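Long-range contacts in fatty acid multifunctional protein (atmfp2) (Arabidopsis thaliana, PDB 2WTB), which carries out successive steps of peroxisomal fatty acid beta-oxidation during seed germination, with enoyl-CoA hydratase and NAD-dependent 3-hydroxyacyl-CoA dehydrogenase activities: residues 126-131 / 195-200; 329-334 / 481-486; 337-342 / 386-391. One frame throughout, in Å; residues are numbered along the deposited sequence.

Contact 1: residues 126-131 / 195-200; sequences ARISAP and TTARRW
Strand 126-129 of the crotonase-fold sheet and helix 193-205, which packs across it, run nearly antiparallel here: the N-to-C directions of the two short segments differ by 162°, with the axes 8.6 Å apart at their closest. The contact is a worked example of helix-on-sheet packing in which one branched side chain packs against residues from two successive turns of a helix. That side chain is Ile-128. Its CG2 lies anti to the backbone N, and its CG1 lies beside the backbone N, anti to the carbonyl carbon, so the two branches spread along the helix. Ile-128 CG2 meets Thr-196 CG2 at 3.9 Å, CG1 rests against Ala-197 CA, and the terminal CD1 reaches the benzo half of the Trp-200 indole, 3.8 Å from CE3. Thr-196 can offer a methyl because its OG1 turns back along its own helix to the carbonyl of Glu-192. An alanine at Ile-128 would remove CG1, CG2 and CD1 together and would probably loosen the helix over this strand, since Thr-196, Ala-197 and Trp-200 would all lose their contacts with this side chain. On the same strand, Ile-128 is bonded through its backbone to Ala-107 and Ile-109 of strand 105-109, and Ala-197 also touches Val-106 and Ala-108, so the helix covers two neighbouring strands. Trp-200, with CG anti to the backbone N (chi1 -162°), swings its indole along the strand to Ala-126 and also makes a cation-pi contact with Lys-209. The methyl CB of Ala-126 meets the pyrrole half, 3.5 Å from CD1 and 3.2 Å from NE1 of Trp-200.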
loop_
_atom_site.group_PDB
_atom_site.type_symbol
_atom_site.label_atom_id
_atom_site.label_comp_id
_atom_site.label_asym_id
_atom_site.label_seq_id
_atom_site.Cartn_x
_atom_site.Cartn_y
_atom_site.Cartn_z
ATOM N N ALA A 126 -21.399 -17.981 -19.716
ATOM C CA ALA A 126 -22.302 -17.465 -18.692
ATOM C C ALA A 126 -21.596 -17.480 -17.342
ATOM O O ALA A 126 -20.598 -18.180 -17.172
ATOM C CB ALA A 126 -23.578 -18.287 -18.639
ATOM N N ARG A 127 -22.106 -16.717 -16.381
ATOM C CA ARG A 127 -21.457 -16.632 -15.074
ATOM C C ARG A 127 -22.414 -16.731 -13.890
ATOM O O ARG A 127 -23.335 -15.926 -13.746
ATOM C CB ARG A 127 -20.623 -15.352 -14.977
ATOM C CG ARG A 127 -19.366 -15.397 -15.820
ATOM C CD ARG A 127 -19.094 -14.068 -16.493
ATOM N NE ARG A 127 -18.659 -14.292 -17.863
ATOM C CZ ARG A 127 -19.447 -14.172 -18.925
ATOM N NH1 ARG A 127 -20.709 -13.796 -18.782
ATOM N NH2 ARG A 127 -18.963 -14.404 -20.134
ATOM N N ILE A 128 -22.183 -17.729 -13.044
ATOM C CA ILE A 128 -22.916 -17.867 -11.794
ATOM C C ILE A 128 -21.988 -17.503 -10.645
ATOM O O ILE A 128 -20.832 -17.921 -10.623
ATOM C CB ILE A 128 -23.425 -19.303 -11.591
ATOM C CG1 ILE A 128 -24.133 -19.798 -12.852
ATOM C CG2 ILE A 128 -24.350 -19.371 -10.386
ATOM C CD1 ILE A 128 -25.162 -18.828 -13.386
ATOM N N SER A 129 -22.489 -16.724 -9.692
ATOM C CA SER A 129 -21.647 -16.249 -8.600
ATOM C C SER A 129 -22.344 -16.296 -7.245
ATOM O O SER A 129 -23.570 -16.204 -7.156
ATOM C CB SER A 129 -21.160 -14.826 -8.883
ATOM O OG SER A 129 -20.223 -14.402 -7.909
ATOM N N ALA A 130 -21.545 -16.442 -6.193
ATOM C CA ALA A 130 -22.046 -16.400 -4.828
ATOM C C ALA A 130 -22.177 -14.948 -4.386
ATOM O O ALA A 130 -21.446 -14.084 -4.868
ATOM C CB ALA A 130 -21.114 -17.162 -3.901
ATOM N N PRO A 131 -23.107 -14.680 -3.458
ATOM C CA PRO A 131 -23.522 -13.341 -3.027
ATOM C C PRO A 131 -22.440 -12.254 -3.028
ATOM O O PRO A 131 -22.488 -11.372 -3.883
ATOM C CB PRO A 131 -24.046 -13.593 -1.616
ATOM C CG PRO A 131 -24.672 -14.947 -1.727
ATOM C CD PRO A 131 -23.845 -15.729 -2.732
ATOM N N THR A 195 -24.426 -26.542 -8.982
ATOM C CA THR A 195 -25.686 -27.098 -9.465
ATOM C C THR A 195 -26.353 -26.149 -10.454
ATOM O O THR A 195 -26.801 -26.560 -11.525
ATOM C CB THR A 195 -26.662 -27.379 -8.306
ATOM O OG1 THR A 195 -26.279 -28.587 -7.640
ATOM C CG2 THR A 195 -28.077 -27.534 -8.829
ATOM N N THR A 196 -26.422 -24.876 -10.086
ATOM C CA THR A 196 -26.991 -23.863 -10.962
ATOM C C THR A 196 -26.203 -23.781 -12.266
ATOM O O THR A 196 -26.783 -23.681 -13.346
ATOM C CB THR A 196 -27.011 -22.482 -10.283
ATOM O OG1 THR A 196 -27.843 -22.531 -9.116
ATOM C CG2 THR A 196 -27.550 -21.424 -11.236
ATOM N N ALA A 197 -24.880 -23.846 -12.164
ATOM C CA ALA A 197 -24.024 -23.711 -13.338
ATOM C C ALA A 197 -24.226 -24.839 -14.346
ATOM O O ALA A 197 -24.342 -24.588 -15.548
ATOM C CB ALA A 197 -22.561 -23.606 -12.930
ATOM N N ARG A 198 -24.271 -26.079 -13.864
ATOM C CA ARG A 198 -24.465 -27.218 -14.760
ATOM C C ARG A 198 -25.873 -27.223 -15.365
ATOM O O ARG A 198 -26.063 -27.640 -16.507
ATOM C CB ARG A 198 -24.149 -28.551 -14.066
ATOM C CG ARG A 198 -25.091 -28.923 -12.937
ATOM C CD ARG A 198 -24.990 -30.402 -12.580
ATOM N NE ARG A 198 -23.707 -30.756 -11.978
ATOM C CZ ARG A 198 -22.846 -31.625 -12.501
ATOM N NH1 ARG A 198 -23.129 -32.240 -13.642
ATOM N NH2 ARG A 198 -21.703 -31.886 -11.880
ATOM N N ARG A 199 -26.852 -26.750 -14.601
ATOM C CA ARG A 199 -28.204 -26.584 -15.117
ATOM C C ARG A 199 -28.215 -25.508 -16.201
ATOM O O ARG A 199 -28.886 -25.643 -17.227
ATOM C CB ARG A 199 -29.166 -26.196 -13.995
ATOM C CG ARG A 199 -30.603 -26.001 -14.455
ATOM C CD ARG A 199 -31.459 -25.338 -13.381
ATOM N NE ARG A 199 -31.084 -23.943 -13.170
ATOM C CZ ARG A 199 -31.527 -22.930 -13.910
ATOM N NH1 ARG A 199 -32.362 -23.156 -14.914
ATOM N NH2 ARG A 199 -31.132 -21.690 -13.648
ATOM N N TRP A 200 -27.465 -24.437 -15.963
ATOM C CA TRP A 200 -27.358 -23.346 -16.922
ATOM C C TRP A 200 -26.681 -23.837 -18.199
ATOM O O TRP A 200 -27.116 -23.518 -19.306
ATOM C CB TRP A 200 -26.569 -22.182 -16.313
ATOM C CG TRP A 200 -26.757 -20.876 -17.025
ATOM C CD1 TRP A 200 -26.212 -20.508 -18.222
ATOM C CD2 TRP A 200 -27.534 -19.756 -16.579
ATOM N NE1 TRP A 200 -26.608 -19.234 -18.551
ATOM C CE2 TRP A 200 -27.420 -18.751 -17.559
ATOM C CE3 TRP A 200 -28.321 -19.510 -15.450
ATOM C CZ2 TRP A 200 -28.062 -17.519 -17.444
ATOM C CZ3 TRP A 200 -28.957 -18.283 -15.337
ATOM C CH2 TRP A 200 -28.823 -17.304 -16.327
#

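Contact 2: residues 329-334 / 481-486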
loop_
_atom_site.group_PDB
_atom_site.type_symbol
_atom_site.label_atom_id
_atom_site.label_comp_id
_atom_site.label_asym_id
_atom_site.label_seq_id
_atom_site.Cartn_x
_atom_site.Cartn_y
_atom_site.Cartn_z
ATOM N N THR A 329 -9.486 5.350 17.976
ATOM C CA THR A 329 -10.345 5.236 16.803
ATOM C C THR A 329 -9.987 4.004 15.979
ATOM O O THR A 329 -10.853 3.193 15.651
ATOM C CB THR A 329 -10.250 6.487 15.907
ATOM O OG1 THR A 329 -10.818 7.612 16.588
ATOM C CG2 THR A 329 -10.994 6.263 14.598
ATOM N N ALA A 330 -8.706 3.870 15.653
ATOM C CA ALA A 330 -8.225 2.738 14.867
ATOM C C ALA A 330 -8.532 1.405 15.544
ATOM O O ALA A 330 -8.870 0.423 14.881
ATOM C CB ALA A 330 -6.731 2.871 14.616
ATOM N N LEU A 331 -8.417 1.378 16.869
ATOM C CA LEU A 331 -8.612 0.150 17.634
ATOM C C LEU A 331 -10.070 -0.312 17.680
ATOM O O LEU A 331 -10.370 -1.456 17.340
ATOM C CB LEU A 331 -8.047 0.303 19.050
ATOM C CG LEU A 331 -6.522 0.259 19.189
ATOM C CD1 LEU A 331 -6.083 0.755 20.560
ATOM C CD2 LEU A 331 -5.996 -1.145 18.934
ATOM N N ILE A 332 -10.972 0.570 18.101
ATOM C CA ILE A 332 -12.391 0.224 18.169
ATOM C C ILE A 332 -12.975 -0.058 16.786
ATOM O O ILE A 332 -13.919 -0.837 16.649
ATOM C CB ILE A 332 -13.232 1.316 18.866
ATOM C CG1 ILE A 332 -13.084 2.655 18.141
ATOM C CG2 ILE A 332 -12.837 1.445 20.330
ATOM C CD1 ILE A 332 -13.912 3.768 18.747
ATOM N N LEU A 333 -12.412 0.579 15.763
ATOM C CA LEU A 333 -12.825 0.323 14.389
ATOM C C LEU A 333 -12.541 -1.125 14.005
ATOM O O LEU A 333 -13.057 -1.624 13.004
ATOM C CB LEU A 333 -12.120 1.274 13.420
ATOM C CG LEU A 333 -12.670 2.700 13.330
ATOM C CD1 LEU A 333 -11.925 3.506 12.268
ATOM C CD2 LEU A 333 -14.164 2.683 13.043
ATOM N N SER A 334 -11.715 -1.791 14.807
ATOM C CA SER A 334 -11.393 -3.198 14.592
ATOM C C SER A 334 -11.859 -4.045 15.774
ATOM O O SER A 334 -11.170 -4.973 16.196
ATOM C CB SER A 334 -9.890 -3.380 14.376
ATOM O OG SER A 334 -9.440 -2.639 13.256
ATOM N N LYS A 481 -1.543 -5.736 11.943
ATOM C CA LYS A 481 -2.231 -6.338 10.810
ATOM C C LYS A 481 -3.743 -6.328 11.027
ATOM O O LYS A 481 -4.512 -6.099 10.093
ATOM C CB LYS A 481 -1.734 -7.767 10.582
ATOM C CG LYS A 481 -2.347 -8.454 9.376
ATOM C CD LYS A 481 -1.693 -9.800 9.113
ATOM C CE LYS A 481 -2.266 -10.452 7.864
ATOM N NZ LYS A 481 -1.593 -11.742 7.544
ATOM N N LYS A 482 -4.158 -6.569 12.267
ATOM C CA LYS A 482 -5.575 -6.599 12.612
ATOM C C LYS A 482 -6.255 -5.253 12.365
ATOM O O LYS A 482 -7.450 -5.200 12.079
ATOM C CB LYS A 482 -5.759 -7.008 14.075
ATOM C CG LYS A 482 -5.182 -8.368 14.427
ATOM C CD LYS A 482 -5.877 -9.483 13.666
ATOM C CE LYS A 482 -5.403 -10.845 14.141
ATOM N NZ LYS A 482 -6.105 -11.953 13.437
ATOM N N ILE A 483 -5.494 -4.170 12.485
ATOM C CA ILE A 483 -6.040 -2.829 12.296
ATOM C C ILE A 483 -5.620 -2.222 10.960
ATOM O O ILE A 483 -5.369 -1.021 10.860
ATOM C CB ILE A 483 -5.651 -1.880 13.446
ATOM C CG1 ILE A 483 -4.130 -1.814 13.600
ATOM C CG2 ILE A 483 -6.300 -2.327 14.745
ATOM C CD1 ILE A 483 -3.674 -0.913 14.730
ATOM N N LYS A 484 -5.541 -3.069 9.939
ATOM C CA LYS A 484 -5.296 -2.625 8.570
ATOM C C LYS A 484 -4.091 -1.694 8.441
ATOM O O LYS A 484 -4.086 -0.777 7.619
ATOM C CB LYS A 484 -6.548 -1.954 8.004
ATOM C CG LYS A 484 -7.819 -2.765 8.204
ATOM C CD LYS A 484 -7.661 -4.180 7.673
ATOM C CE LYS A 484 -8.968 -4.955 7.769
ATOM N NZ LYS A 484 -9.472 -5.036 9.169
ATOM N N LYS A 485 -3.071 -1.937 9.255
ATOM C CA LYS A 485 -1.836 -1.169 9.189
ATOM C C LYS A 485 -0.735 -2.016 8.566
ATOM O O LYS A 485 -0.824 -3.244 8.545
ATOM C CB LYS A 485 -1.408 -0.726 10.590
ATOM C CG LYS A 485 -2.279 0.352 11.210
ATOM C CD LYS A 485 -1.743 1.734 10.894
ATOM C CE LYS A 485 -2.498 2.806 11.662
ATOM N NZ LYS A 485 -3.883 2.994 11.147
ATOM N N THR A 486 0.299 -1.356 8.054
ATOM C CA THR A 486 1.486 -2.050 7.566
ATOM C C THR A 486 2.648 -1.794 8.517
ATOM O O THR A 486 3.204 -0.697 8.546
ATOM C CB THR A 486 1.867 -1.614 6.144
ATOM O OG1 THR A 486 0.914 -2.140 5.215
ATOM C CG2 THR A 486 3.252 -2.130 5.777
#
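Flat side chains are absent from 329-334 and 481-486; the flat groups in play are peptides that offer carbonyl oxygens, Ala-330 O beside Ile-483 CG2 and Lys-482 O to Ser-334 OG. They belong to the ends of two helices in the Rossmann-type NAD-binding domain, and the example illustrates how two helix C-terminal ends can meet largely through one aliphatic branch. Helix 470-482 closes with a Schellman motif: Lys-485 N bonds to Gly-480 O, and Lys-484, the C-prime residue with positive phi, bonds through its N to Lys-481 O at 3.2 Å. The turn presents Ile-483, whose CB points toward the other segment. CG1 takes the crowded position between the backbone N and the carbonyl carbon (chi1 57°), which sets CG2 anti to the carbonyl carbon. Ile-483 CG2 does most of the touching, 3.8 Å from Ala-330 O and 4.4 Å from Leu-331 CD2, and also meets CB of Ser-334. Lys-485 passes near Ala-330, but its ammonium is held by the carbonyl of Ala-454. The polar link between the segments is weak: Ser-334 OG donates to Lys-482 O at 3.5 Å, while lying 3.5 Å from Ile-483 CG2.

Contact 3: residues 337-342 / 386-391; sequences PVILKE and YESFRD
Lys-341 leaves strand 338-341 as a nearly straight chain, with CG anti to the backbone N (chi1 178°), and bends only at its last torsion (chi4 -62°). The extended part carries the methylenes across one face of the Tyr-386 ring, where Lys-341 CE lies 3.6 Å from the ring centroid and 26° off its normal, a CH-pi contact. Lys-341 CD runs alongside, 3.4 Å from Tyr-386 CE1, so two consecutive methylenes cover the ring obliquely. The methylenes of a lysine thus lie on an aromatic face while its ammonium comes nearest the hydroxyl end of the ring.

Tyr-386 and Phe-389 both place CG anti to the carbonyl carbon, which turns each ring tip toward the strand although neither CB points there. The edge of Tyr-386 then addresses the face of Phe-389, with Tyr-386 CD1 3.8 Å above the centre of that ring, while Phe-389 CE2 lies at the Tyr-386 edge, in its plane. Phe-389 presents an edge to the lysine, its CZ lying 3.9 Å from Lys-341 CB. Ile-339 is fully extended through both torsions, and that puts Ile-339 CD1 3.1 Å from Ser-388 OG, a tight contact, and 4.1 Å from Phe-389 CE1. The hydroxyl of Ser-388, held in the crowded position, is bonded to Ser-383 OG.

The loop 386-391 belongs to the Rossmann crossover from edge strand 380-383 to strand 394-397. It covers one face of strands 338-341 and 315-318, with helix 403-416 packed beside it, while Val-338 and Leu-340 pack against helix 322-332 on the opposite face.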
loop_
_atom_site.group_PDB
_atom_site.type_symbol
_atom_site.label_atom_id
_atom_site.label_comp_id
_atom_site.label_asym_id
_atom_site.label_seq_id
_atom_site.Cartn_x
_atom_site.Cartn_y
_atom_site.Cartn_z
ATOM N N PRO A 337 -12.002 -3.508 22.447
ATOM C CA PRO A 337 -12.485 -2.750 23.605
ATOM C C PRO A 337 -11.400 -1.798 24.097
ATOM O O PRO A 337 -10.366 -2.251 24.587
ATOM C CB PRO A 337 -12.753 -3.839 24.648
ATOM C CG PRO A 337 -12.955 -5.087 23.854
ATOM C CD PRO A 337 -12.036 -4.961 22.679
ATOM N N VAL A 338 -11.629 -0.498 23.961
ATOM C CA VAL A 338 -10.616 0.489 24.315
ATOM C C VAL A 338 -11.055 1.378 25.472
ATOM O O VAL A 338 -12.213 1.786 25.555
ATOM C CB VAL A 338 -10.244 1.369 23.104
ATOM C CG1 VAL A 338 -9.436 2.581 23.545
ATOM C CG2 VAL A 338 -9.472 0.553 22.082
ATOM N N ILE A 339 -10.117 1.675 26.364
ATOM C CA ILE A 339 -10.398 2.519 27.514
ATOM C C ILE A 339 -9.399 3.668 27.618
ATOM O O ILE A 339 -8.193 3.447 27.722
ATOM C CB ILE A 339 -10.392 1.703 28.819
ATOM C CG1 ILE A 339 -10.254 2.628 30.027
ATOM C CG2 ILE A 339 -9.264 0.686 28.806
ATOM C CD1 ILE A 339 -10.042 1.891 31.326
ATOM N N LEU A 340 -9.908 4.896 27.577
ATOM C CA LEU A 340 -9.067 6.081 27.701
ATOM C C LEU A 340 -8.964 6.554 29.144
ATOM O O LEU A 340 -9.965 6.629 29.856
ATOM C CB LEU A 340 -9.605 7.224 26.837
ATOM C CG LEU A 340 -9.050 7.372 25.421
ATOM C CD1 LEU A 340 -9.326 6.125 24.598
ATOM C CD2 LEU A 340 -9.637 8.606 24.751
ATOM N N LYS A 341 -7.747 6.874 29.571
ATOM C CA LYS A 341 -7.548 7.496 30.871
ATOM C C LYS A 341 -7.005 8.911 30.717
ATOM O O LYS A 341 -6.070 9.149 29.953
ATOM C CB LYS A 341 -6.600 6.678 31.745
ATOM C CG LYS A 341 -6.347 7.334 33.089
ATOM C CD LYS A 341 -5.057 6.862 33.720
ATOM C CE LYS A 341 -4.563 7.878 34.738
ATOM N NZ LYS A 341 -4.261 9.192 34.102
ATOM N N GLU A 342 -7.599 9.847 31.448
ATOM C CA GLU A 342 -7.151 11.232 31.429
ATOM C C GLU A 342 -6.964 11.768 32.842
ATOM O O GLU A 342 -7.262 11.085 33.820
ATOM C CB GLU A 342 -8.141 12.108 30.662
ATOM C CG GLU A 342 -7.832 12.245 29.183
ATOM C CD GLU A 342 -6.632 13.135 28.919
ATOM O OE1 GLU A 342 -5.734 13.206 29.785
ATOM O OE2 GLU A 342 -6.586 13.764 27.842
ATOM N N TYR A 386 -7.041 4.118 37.430
ATOM C CA TYR A 386 -6.203 3.018 36.959
ATOM C C TYR A 386 -6.777 1.651 37.318
ATOM O O TYR A 386 -6.349 0.634 36.776
ATOM C CB TYR A 386 -4.789 3.134 37.531
ATOM C CG TYR A 386 -3.876 4.075 36.778
ATOM C CD1 TYR A 386 -3.558 3.846 35.446
ATOM C CD2 TYR A 386 -3.312 5.175 37.408
ATOM C CE1 TYR A 386 -2.716 4.699 34.757
ATOM C CE2 TYR A 386 -2.468 6.032 36.728
ATOM C CZ TYR A 386 -2.173 5.789 35.405
ATOM O OH TYR A 386 -1.332 6.643 34.727
ATOM N N GLU A 387 -7.740 1.627 38.233
ATOM C CA GLU A 387 -8.312 0.365 38.699
ATOM C C GLU A 387 -8.974 -0.424 37.574
ATOM O O GLU A 387 -9.277 -1.607 37.726
ATOM C CB GLU A 387 -9.309 0.608 39.834
ATOM C CG GLU A 387 -8.656 1.003 41.148
ATOM C CD GLU A 387 -7.674 -0.041 41.649
ATOM O OE1 GLU A 387 -6.716 0.334 42.355
ATOM O OE2 GLU A 387 -7.857 -1.236 41.332
ATOM N N SER A 388 -9.195 0.237 36.443
ATOM C CA SER A 388 -9.793 -0.412 35.285
ATOM C C SER A 388 -8.719 -0.991 34.367
ATOM O O SER A 388 -9.005 -1.405 33.244
ATOM C CB SER A 388 -10.677 0.575 34.521
ATOM O OG SER A 388 -10.037 1.833 34.390
ATOM N N PHE A 389 -7.485 -1.020 34.858
ATOM C CA PHE A 389 -6.360 -1.552 34.096
ATOM C C PHE A 389 -6.023 -2.972 34.536
ATOM O O PHE A 389 -5.145 -3.618 33.966
ATOM C CB PHE A 389 -5.130 -0.656 34.261
ATOM C CG PHE A 389 -5.202 0.623 33.478
ATOM C CD1 PHE A 389 -6.299 1.460 33.586
ATOM C CD2 PHE A 389 -4.163 0.996 32.645
ATOM C CE1 PHE A 389 -6.364 2.638 32.869
ATOM C CE2 PHE A 389 -4.220 2.172 31.929
ATOM C CZ PHE A 389 -5.322 2.995 32.040
ATOM N N ARG A 390 -6.729 -3.452 35.554
ATOM C CA ARG A 390 -6.495 -4.786 36.091
ATOM C C ARG A 390 -6.881 -5.866 35.086
ATOM O O ARG A 390 -6.696 -7.055 35.338
ATOM C CB ARG A 390 -7.292 -4.980 37.381
ATOM C CG ARG A 390 -7.030 -3.923 38.437
ATOM C CD ARG A 390 -5.604 -4.003 38.948
ATOM N NE ARG A 390 -5.397 -3.146 40.113
ATOM C CZ ARG A 390 -4.283 -3.126 40.835
ATOM N NH1 ARG A 390 -3.268 -3.919 40.517
ATOM N NH2 ARG A 390 -4.183 -2.316 41.879
ATOM N N ASP A 391 -7.413 -5.444 33.944
ATOM C CA ASP A 391 -7.945 -6.378 32.964
ATOM C C ASP A 391 -7.349 -6.146 31.577
ATOM O O ASP A 391 -7.623 -6.899 30.643
ATOM C CB ASP A 391 -9.469 -6.248 32.908
ATOM C CG ASP A 391 -10.131 -7.411 32.201
ATOM O OD1 ASP A 391 -9.527 -8.503 32.154
ATOM O OD2 ASP A 391 -11.261 -7.235 31.697
#

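From the N terminus, contact 1 comes first and closes a loop of 63 residues inside the hydratase region, bringing helix 193-205 onto the crotonase sheet. It is finished before the other two begin, and its centre lies about 36 Å from that of contact 2. Contact 2 opens in the last part of helix 322-332 and closes 146 residues later, joining the first helix of the dehydrogenase Rossmann domain to the end of helix 470-482. Contact 3, nested within that loop, closes one of 43 residues and lays the segment before strand 394-397 on strand 338-341 of the Rossmann sheet. The nested pair touch directly, Leu-331 CB lying 3.4 Å from Val-338 CG2, where helix 322-332 leads into strand 338-341.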